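Local coordinates for protein 2,3-dihydroxybenzoate-AMP ligase (Bacillus subtilis, PDB 1MDB) that belongs to the ANL clan of AMP-binding enzymes and holds both adenosine monophosphate and 2,3-dihydroxy-benzoic acid, at residues S462-F467 with A528-L533; P483-L488 with D504-V509; E443-H448 with R495-Y500. One frame throughout, in Å; residues are numbered along the deposited sequence.

In the fold
Following the chain, helix 442-449 comes first; interaction 3 closes a loop from it to the residues just after helix 485-494. Strand 455-465 then opens the loop of interaction 1, which ends on the C-terminal helix 522-534. Interaction 2 is nested inside that loop and joins helix 485-494 to strand 505-508. Interaction 3 crosses both others, since its segments alternate with theirs. Interactions 1 and 2 serve the same three-stranded sheet and touch directly: K532 NZ lies 2.7 Å from E507 OE1 in a salt bridge, while I529, L533 and M463 pack on R505. They fix helices 522-534 and 485-494 to the sheet, and interaction 3 joins helix 442-449 to the end of helix 485-494.

Interaction 1 (S462-F467 with A528-L533); sequences SMPDQF and AISEKL
The end of strand 455-465, carrying M463 and P464, runs roughly alongside the part of helix 522-534 that carries I529 and L533, their axes 7.8 Å apart at closest and 28° from parallel. M463 faces the helix, and its CB sits 3.7 Å from I529 CG1. Its CG is tucked between the backbone N and the carbonyl carbon (chi1 72°), and the chain is extended from there, with SD passing 4.0 Å from I529 CG1. The two side chains cross obliquely, whereas M463 and L533 meet at about a right angle. I529 CG2 lies 3.7 Å from S462 O, the carbonyl just before M463. One turn on, L533 uses a single branch: CD1 lies 3.8 Å from P464 CD and 3.5 Å from P464 O. S530 OG reaches P464 CG, a van der Waals touch only. R505 and C473 of the neighbouring strands also pack against I529 and M463, so this helix packs on all three strands of the sheet. Between the two segments mostly apolar surfaces meet, with two carbonyl oxygens and one hydroxyl touching carbon and no hydrogen bond between them, consistent with a spacing set by side-chain packing.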
loop_
_atom_site.group_PDB
_atom_site.type_symbol
_atom_site.label_atom_id
_atom_site.label_comp_id
_atom_site.label_asym_id
_atom_site.label_seq_id
_atom_site.Cartn_x
_atom_site.Cartn_y
_atom_site.Cartn_z
ATOM N N SER A 462 10.691 -20.141 6.313
ATOM C CA SER A 462 11.197 -21.474 6.054
ATOM C C SER A 462 12.686 -21.380 5.738
ATOM O O SER A 462 13.190 -20.316 5.361
ATOM C CB SER A 462 10.482 -22.077 4.854
ATOM O OG SER A 462 10.823 -21.361 3.684
ATOM N N MET A 463 13.384 -22.496 5.922
ATOM C CA MET A 463 14.804 -22.592 5.598
ATOM C C MET A 463 14.989 -24.010 5.077
ATOM O O MET A 463 14.298 -24.935 5.510
ATOM C CB MET A 463 15.695 -22.353 6.824
ATOM C CG MET A 463 15.703 -23.472 7.868
ATOM S SD MET A 463 16.846 -23.096 9.230
ATOM C CE MET A 463 16.848 -24.651 10.143
ATOM N N PRO A 464 15.916 -24.197 4.128
ATOM C CA PRO A 464 16.210 -25.502 3.519
ATOM C C PRO A 464 16.690 -26.592 4.489
ATOM O O PRO A 464 17.371 -26.313 5.471
ATOM C CB PRO A 464 17.286 -25.164 2.479
ATOM C CG PRO A 464 17.008 -23.710 2.144
ATOM C CD PRO A 464 16.720 -23.131 3.505
ATOM N N ASP A 465 16.319 -27.834 4.202
ATOM C CA ASP A 465 16.750 -28.979 5.004
ATOM C C ASP A 465 16.745 -30.207 4.102
ATOM O O ASP A 465 15.708 -30.594 3.563
ATOM C CB ASP A 465 15.831 -29.200 6.206
ATOM C CG ASP A 465 16.460 -30.115 7.253
ATOM O OD1 ASP A 465 16.410 -31.354 7.084
ATOM O OD2 ASP A 465 17.022 -29.586 8.242
ATOM N N GLN A 466 17.907 -30.816 3.935
ATOM C CA GLN A 466 18.034 -31.980 3.068
ATOM C C GLN A 466 17.234 -33.197 3.537
ATOM O O GLN A 466 16.915 -34.074 2.737
ATOM C CB GLN A 466 19.517 -32.356 2.916
ATOM C CG GLN A 466 20.137 -32.969 4.162
ATOM C CD GLN A 466 21.659 -33.010 4.109
ATOM O OE1 GLN A 466 22.320 -31.968 4.107
ATOM N NE2 GLN A 466 22.220 -34.217 4.066
ATOM N N PHE A 467 16.894 -33.244 4.821
ATOM C CA PHE A 467 16.151 -34.385 5.351
ATOM C C PHE A 467 14.648 -34.165 5.502
ATOM O O PHE A 467 13.854 -35.080 5.272
ATOM C CB PHE A 467 16.748 -34.810 6.695
ATOM C CG PHE A 467 18.202 -35.177 6.621
ATOM C CD1 PHE A 467 19.164 -34.399 7.264
ATOM C CD2 PHE A 467 18.616 -36.291 5.894
ATOM C CE1 PHE A 467 20.517 -34.721 7.183
ATOM C CE2 PHE A 467 19.965 -36.625 5.805
ATOM C CZ PHE A 467 20.920 -35.839 6.449
ATOM N N ALA A 528 18.398 -14.655 3.352
ATOM C CA ALA A 528 19.395 -14.466 4.393
ATOM C C ALA A 528 19.649 -15.741 5.194
ATOM O O ALA A 528 20.794 -16.038 5.521
ATOM C CB ALA A 528 18.973 -13.329 5.322
ATOM N N ILE A 529 18.604 -16.499 5.524
ATOM C CA ILE A 529 18.831 -17.732 6.274
ATOM C C ILE A 529 19.417 -18.778 5.328
ATOM O O ILE A 529 20.289 -19.563 5.706
ATOM C CB ILE A 529 17.521 -18.282 6.942
ATOM C CG1 ILE A 529 17.837 -19.537 7.758
ATOM C CG2 ILE A 529 16.477 -18.629 5.893
ATOM C CD1 ILE A 529 18.745 -19.298 8.942
ATOM N N SER A 530 18.953 -18.771 4.086
ATOM C CA SER A 530 19.435 -19.728 3.103
ATOM C C SER A 530 20.928 -19.518 2.853
ATOM O O SER A 530 21.677 -20.481 2.675
ATOM C CB SER A 530 18.659 -19.570 1.797
ATOM O OG SER A 530 18.952 -20.625 0.902
ATOM N N GLU A 531 21.348 -18.253 2.846
ATOM C CA GLU A 531 22.748 -17.892 2.626
ATOM C C GLU A 531 23.615 -18.315 3.806
ATOM O O GLU A 531 24.727 -18.795 3.618
ATOM C CB GLU A 531 22.884 -16.379 2.415
ATOM C CG GLU A 531 22.358 -15.872 1.076
ATOM C CD GLU A 531 22.093 -14.370 1.084
ATOM O OE1 GLU A 531 22.949 -13.611 1.593
ATOM O OE2 GLU A 531 21.029 -13.947 0.577
ATOM N N LYS A 532 23.112 -18.123 5.024
ATOM C CA LYS A 532 23.872 -18.513 6.202
ATOM C C LYS A 532 24.107 -20.018 6.175
ATOM O O LYS A 532 25.221 -20.480 6.417
ATOM C CB LYS A 532 23.134 -18.122 7.482
ATOM C CG LYS A 532 23.080 -16.631 7.727
ATOM C CD LYS A 532 22.486 -16.317 9.088
ATOM C CE LYS A 532 22.493 -14.816 9.355
ATOM N NZ LYS A 532 21.828 -14.457 10.646
ATOM N N LEU A 533 23.063 -20.779 5.867
ATOM C CA LEU A 533 23.190 -22.229 5.806
ATOM C C LEU A 533 24.251 -22.636 4.785
ATOM O O LEU A 533 25.076 -23.508 5.057
ATOM C CB LEU A 533 21.846 -22.874 5.455
ATOM C CG LEU A 533 20.744 -22.785 6.517
ATOM C CD1 LEU A 533 19.528 -23.566 6.045
ATOM C CD2 LEU A 533 21.243 -23.348 7.847
#

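Interaction 2 (P483-L488 with D504-V509); sequences PKAAEL and DRVEFV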
loop_
_atom_site.group_PDB
_atom_site.type_symbol
_atom_site.label_atom_id
_atom_site.label_comp_id
_atom_site.label_asym_id
_atom_site.label_seq_id
_atom_site.Cartn_x
_atom_site.Cartn_y
_atom_site.Cartn_z
ATOM N N PRO A 483 17.124 -12.240 24.456
ATOM C CA PRO A 483 16.997 -13.449 25.270
ATOM C C PRO A 483 17.663 -14.590 24.511
ATOM O O PRO A 483 17.958 -14.461 23.325
ATOM C CB PRO A 483 15.490 -13.630 25.371
ATOM C CG PRO A 483 15.027 -13.170 24.026
ATOM C CD PRO A 483 15.833 -11.893 23.834
ATOM N N LYS A 484 17.908 -15.703 25.186
ATOM C CA LYS A 484 18.530 -16.839 24.529
ATOM C C LYS A 484 17.506 -17.568 23.661
ATOM O O LYS A 484 16.304 -17.528 23.935
ATOM C CB LYS A 484 19.107 -17.797 25.572
ATOM C CG LYS A 484 20.311 -17.252 26.317
ATOM C CD LYS A 484 21.502 -17.084 25.381
ATOM C CE LYS A 484 22.756 -16.667 26.146
ATOM N NZ LYS A 484 23.963 -16.622 25.275
ATOM N N ALA A 485 17.992 -18.229 22.616
ATOM C CA ALA A 485 17.133 -18.974 21.707
ATOM C C ALA A 485 16.386 -20.108 22.432
ATOM O O ALA A 485 15.209 -20.348 22.172
ATOM C CB ALA A 485 17.969 -19.537 20.555
ATOM N N ALA A 486 17.075 -20.797 23.336
ATOM C CA ALA A 486 16.473 -21.895 24.095
ATOM C C ALA A 486 15.379 -21.365 25.019
ATOM O O ALA A 486 14.433 -22.081 25.356
ATOM C CB ALA A 486 17.537 -22.615 24.918
ATOM N N GLU A 487 15.518 -20.105 25.425
ATOM C CA GLU A 487 14.555 -19.464 26.311
ATOM C C GLU A 487 13.239 -19.238 25.568
ATOM O O GLU A 487 12.161 -19.356 26.147
ATOM C CB GLU A 487 15.112 -18.123 26.792
ATOM C CG GLU A 487 14.278 -17.407 27.842
ATOM C CD GLU A 487 14.818 -16.015 28.162
ATOM O OE1 GLU A 487 16.060 -15.844 28.183
ATOM O OE2 GLU A 487 13.999 -15.097 28.400
ATOM N N LEU A 488 13.328 -18.923 24.280
ATOM C CA LEU A 488 12.122 -18.671 23.493
ATOM C C LEU A 488 11.378 -19.952 23.153
ATOM O O LEU A 488 10.147 -19.986 23.174
ATOM C CB LEU A 488 12.466 -17.907 22.210
ATOM C CG LEU A 488 12.911 -16.459 22.443
ATOM C CD1 LEU A 488 13.184 -15.782 21.112
ATOM C CD2 LEU A 488 11.821 -15.717 23.217
ATOM N N ASP A 504 12.721 -24.115 14.525
ATOM C CA ASP A 504 13.883 -24.992 14.627
ATOM C C ASP A 504 15.097 -24.127 14.901
ATOM O O ASP A 504 16.042 -24.539 15.573
ATOM C CB ASP A 504 14.113 -25.744 13.318
ATOM C CG ASP A 504 13.054 -26.775 13.053
ATOM O OD1 ASP A 504 12.995 -27.751 13.823
ATOM O OD2 ASP A 504 12.285 -26.605 12.084
ATOM N N ARG A 505 15.065 -22.908 14.379
ATOM C CA ARG A 505 16.190 -22.004 14.548
ATOM C C ARG A 505 15.774 -20.569 14.852
ATOM O O ARG A 505 14.761 -20.085 14.347
ATOM C CB ARG A 505 17.050 -22.056 13.290
ATOM C CG ARG A 505 18.224 -21.107 13.288
ATOM C CD ARG A 505 19.207 -21.493 12.205
ATOM N NE ARG A 505 20.286 -20.524 12.098
ATOM C CZ ARG A 505 21.457 -20.773 11.521
ATOM N NH1 ARG A 505 21.701 -21.967 11.006
ATOM N NH2 ARG A 505 22.378 -19.821 11.446
ATOM N N VAL A 506 16.567 -19.893 15.675
ATOM C CA VAL A 506 16.293 -18.510 16.058
ATOM C C VAL A 506 17.435 -17.564 15.686
ATOM O O VAL A 506 18.588 -17.802 16.052
ATOM C CB VAL A 506 16.052 -18.398 17.575
ATOM C CG1 VAL A 506 15.881 -16.938 17.968
ATOM C CG2 VAL A 506 14.818 -19.211 17.968
ATOM N N GLU A 507 17.112 -16.496 14.960
ATOM C CA GLU A 507 18.111 -15.509 14.558
ATOM C C GLU A 507 17.760 -14.141 15.132
ATOM O O GLU A 507 16.659 -13.640 14.921
ATOM C CB GLU A 507 18.186 -15.398 13.033
ATOM C CG GLU A 507 18.813 -16.575 12.320
ATOM C CD GLU A 507 20.278 -16.759 12.649
ATOM O OE1 GLU A 507 20.978 -15.749 12.837
ATOM O OE2 GLU A 507 20.736 -17.915 12.699
ATOM N N PHE A 508 18.688 -13.544 15.867
ATOM C CA PHE A 508 18.441 -12.228 16.430
ATOM C C PHE A 508 19.035 -11.150 15.528
ATOM O O PHE A 508 20.180 -11.251 15.091
ATOM C CB PHE A 508 19.018 -12.130 17.840
ATOM C CG PHE A 508 18.359 -13.053 18.815
ATOM C CD1 PHE A 508 18.942 -14.271 19.143
ATOM C CD2 PHE A 508 17.115 -12.732 19.359
ATOM C CE1 PHE A 508 18.294 -15.162 19.995
ATOM C CE2 PHE A 508 16.456 -13.613 20.212
ATOM C CZ PHE A 508 17.046 -14.832 20.531
ATOM N N VAL A 509 18.228 -10.135 15.225
ATOM C CA VAL A 509 18.654 -9.028 14.375
ATOM C C VAL A 509 18.109 -7.737 14.960
ATOM O O VAL A 509 17.210 -7.763 15.805
ATOM C CB VAL A 509 18.113 -9.159 12.928
ATOM C CG1 VAL A 509 18.730 -10.376 12.237
ATOM C CG2 VAL A 509 16.577 -9.250 12.951
#
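F508 and V506 carry the strand's side of this contact, meeting P483, just before helix 485-494, and A485 and L488 in its first turn. The apolar contacts fall into two groups. V506 meets the helix through its CB, 3.7 Å from A485 CB, with its CG1 methyl, anti to the backbone N (chi1 175°), 4.3 Å from L488 CD1. F508 and L488 reach for each other tip to tip, CZ to CD1 at 4.0 Å, while the proline ring of P483 brings CD to 4.1 Å from F508 CE2. Polar backbone atoms also pack on the ring: P483 O comes tightly against F508 CZ at 3.0 Å from an oblique direction, and A485 N lies at the ring's edge, near its plane. K484, between these two, occupies the N-cap position of the helix. The charged interaction belongs to the strand's other face. There R505 grips E507 side-on in a salt bridge, NE and NH2 both donating to OE2, at 2.7 Å from NE, with OE2 in the guanidinium plane. The contact joins the helix of a beta-alpha-beta unit to its second strand; the first, 469-478, runs parallel beside 505-508, V506 touching V474 and F508 touching I476. R505, directed away from helix 485-494, packs instead against I529 and L533 of helix 522-534.

Interaction 3 (E443-H448 with R495-Y500); sequences EEVENH and RGLAAY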
loop_
_atom_site.group_PDB
_atom_site.type_symbol
_atom_site.label_atom_id
_atom_site.label_comp_id
_atom_site.label_asym_id
_atom_site.label_seq_id
_atom_site.Cartn_x
_atom_site.Cartn_y
_atom_site.Cartn_z
ATOM N N GLU A 443 2.550 -16.709 11.120
ATOM C CA GLU A 443 1.950 -15.665 11.951
ATOM C C GLU A 443 1.386 -16.194 13.275
ATOM O O GLU A 443 1.409 -15.499 14.295
ATOM C CB GLU A 443 0.871 -14.937 11.137
ATOM C CG GLU A 443 0.242 -13.715 11.801
ATOM C CD GLU A 443 -0.784 -14.073 12.867
ATOM O OE1 GLU A 443 -1.443 -15.127 12.733
ATOM O OE2 GLU A 443 -0.941 -13.292 13.832
ATOM N N GLU A 444 0.884 -17.423 13.264
ATOM C CA GLU A 444 0.346 -18.018 14.481
ATOM C C GLU A 444 1.455 -18.073 15.536
ATOM O O GLU A 444 1.237 -17.746 16.707
ATOM C CB GLU A 444 -0.183 -19.432 14.193
ATOM C CG GLU A 444 -0.787 -20.127 15.410
ATOM C CD GLU A 444 -1.100 -21.600 15.172
ATOM O OE1 GLU A 444 -1.413 -22.294 16.154
ATOM O OE2 GLU A 444 -1.041 -22.068 14.018
ATOM N N VAL A 445 2.651 -18.469 15.107
ATOM C CA VAL A 445 3.801 -18.574 15.999
ATOM C C VAL A 445 4.355 -17.198 16.372
ATOM O O VAL A 445 4.767 -16.969 17.513
ATOM C CB VAL A 445 4.927 -19.399 15.345
ATOM C CG1 VAL A 445 6.069 -19.578 16.319
ATOM C CG2 VAL A 445 4.387 -20.758 14.903
ATOM N N GLU A 446 4.372 -16.281 15.414
ATOM C CA GLU A 446 4.872 -14.943 15.694
ATOM C C GLU A 446 4.016 -14.283 16.792
ATOM O O GLU A 446 4.553 -13.651 17.707
ATOM C CB GLU A 446 4.865 -14.114 14.409
ATOM C CG GLU A 446 5.747 -14.706 13.294
ATOM C CD GLU A 446 5.455 -14.099 11.936
ATOM O OE1 GLU A 446 6.011 -14.574 10.917
ATOM O OE2 GLU A 446 4.666 -13.134 11.891
ATOM N N ASN A 447 2.695 -14.463 16.718
ATOM C CA ASN A 447 1.779 -13.888 17.708
ATOM C C ASN A 447 2.159 -14.304 19.124
ATOM O O ASN A 447 2.170 -13.473 20.033
ATOM C CB ASN A 447 0.334 -14.300 17.426
ATOM C CG ASN A 447 -0.657 -13.514 18.255
ATOM O OD1 ASN A 447 -0.647 -12.274 18.240
ATOM N ND2 ASN A 447 -1.523 -14.221 18.983
ATOM N N HIS A 448 2.467 -15.588 19.310
ATOM C CA HIS A 448 2.893 -16.105 20.611
ATOM C C HIS A 448 4.168 -15.384 21.051
ATOM O O HIS A 448 4.247 -14.853 22.158
ATOM C CB HIS A 448 3.194 -17.610 20.524
ATOM C CG HIS A 448 1.979 -18.481 20.574
ATOM N ND1 HIS A 448 1.379 -18.852 21.758
ATOM C CD2 HIS A 448 1.233 -19.032 19.586
ATOM C CE1 HIS A 448 0.316 -19.591 21.499
ATOM N NE2 HIS A 448 0.204 -19.716 20.188
ATOM N N ARG A 495 3.707 -22.880 26.736
ATOM C CA ARG A 495 2.392 -22.449 26.277
ATOM C C ARG A 495 1.586 -23.533 25.569
ATOM O O ARG A 495 0.447 -23.296 25.179
ATOM C CB ARG A 495 2.538 -21.236 25.364
ATOM C CG ARG A 495 3.043 -20.011 26.097
ATOM C CD ARG A 495 3.592 -18.969 25.145
ATOM N NE ARG A 495 2.969 -17.673 25.376
ATOM C CZ ARG A 495 1.823 -17.293 24.830
ATOM N NH1 ARG A 495 1.180 -18.107 24.013
ATOM N NH2 ARG A 495 1.311 -16.112 25.116
ATOM N N GLY A 496 2.171 -24.715 25.396
ATOM C CA GLY A 496 1.448 -25.796 24.748
ATOM C C GLY A 496 1.421 -25.771 23.231
ATOM O O GLY A 496 0.628 -26.474 22.611
ATOM N N LEU A 497 2.280 -24.953 22.630
ATOM C CA LEU A 497 2.362 -24.859 21.172
ATOM C C LEU A 497 2.810 -26.225 20.627
ATOM O O LEU A 497 3.774 -26.801 21.122
ATOM C CB LEU A 497 3.393 -23.781 20.792
ATOM C CG LEU A 497 3.233 -22.890 19.549
ATOM C CD1 LEU A 497 4.416 -23.115 18.621
ATOM C CD2 LEU A 497 1.920 -23.158 18.848
ATOM N N ALA A 498 2.115 -26.745 19.621
ATOM C CA ALA A 498 2.479 -28.039 19.046
ATOM C C ALA A 498 3.970 -28.052 18.689
ATOM O O ALA A 498 4.499 -27.082 18.143
ATOM C CB ALA A 498 1.635 -28.324 17.810
ATOM N N ALA A 499 4.636 -29.155 19.015
ATOM C CA ALA A 499 6.071 -29.313 18.771
ATOM C C ALA A 499 6.554 -28.963 17.360
ATOM O O ALA A 499 7.625 -28.388 17.200
ATOM C CB ALA A 499 6.497 -30.739 19.119
ATOM N N TYR A 500 5.777 -29.299 16.341
ATOM C CA TYR A 500 6.200 -29.019 14.974
ATOM C C TYR A 500 6.116 -27.548 14.550
ATOM O O TYR A 500 6.607 -27.185 13.479
ATOM C CB TYR A 500 5.406 -29.886 13.999
ATOM C CG TYR A 500 3.960 -29.485 13.807
ATOM C CD1 TYR A 500 3.598 -28.550 12.838
ATOM C CD2 TYR A 500 2.947 -30.068 14.568
ATOM C CE1 TYR A 500 2.265 -28.212 12.632
ATOM C CE2 TYR A 500 1.618 -29.736 14.366
ATOM C CZ TYR A 500 1.284 -28.812 13.399
ATOM O OH TYR A 500 -0.036 -28.490 13.186
#
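In the pair H448 and R495, the imidazole CG of H448 is anti to the carbonyl carbon (chi1 -80°), and the arginine chain is bent at chi3 (127°), which places NE; the guanidinium beyond it lies over H448. NH1 is modelled at the edge of the imidazole, too close to ND1 to be trusted, so the detail of how it sits at the ring is doubtful. R495 is the residue before G496, whose positive phi marks the Schellman motif closing helix 485-494, so the contact joins one helix to the C-terminal end of another and the loop leaving it. As modelled, the two side chains slide past each other in opposite directions, with ring and guanidinium planes 86° apart. One face of the guanidinium lies over the H448 backbone, H448 O being 4.2 Å above its plane and offset toward the rim. L497, the first side chain after the glycine, is buried against the helix. Its CG sits over one face of the H448 ring, and its CD2 is 4.1 Å from H448 NE2. The same methyl lies 4.4 Å from OE1 of E444, a carboxylate whose salt bridge is with K501. The side chain of E444 is about 13 Å from the bound adenosine monophosphate. The other methyl of L497 faces the buried V445, CD1 standing 4.4 Å from V445 CG2.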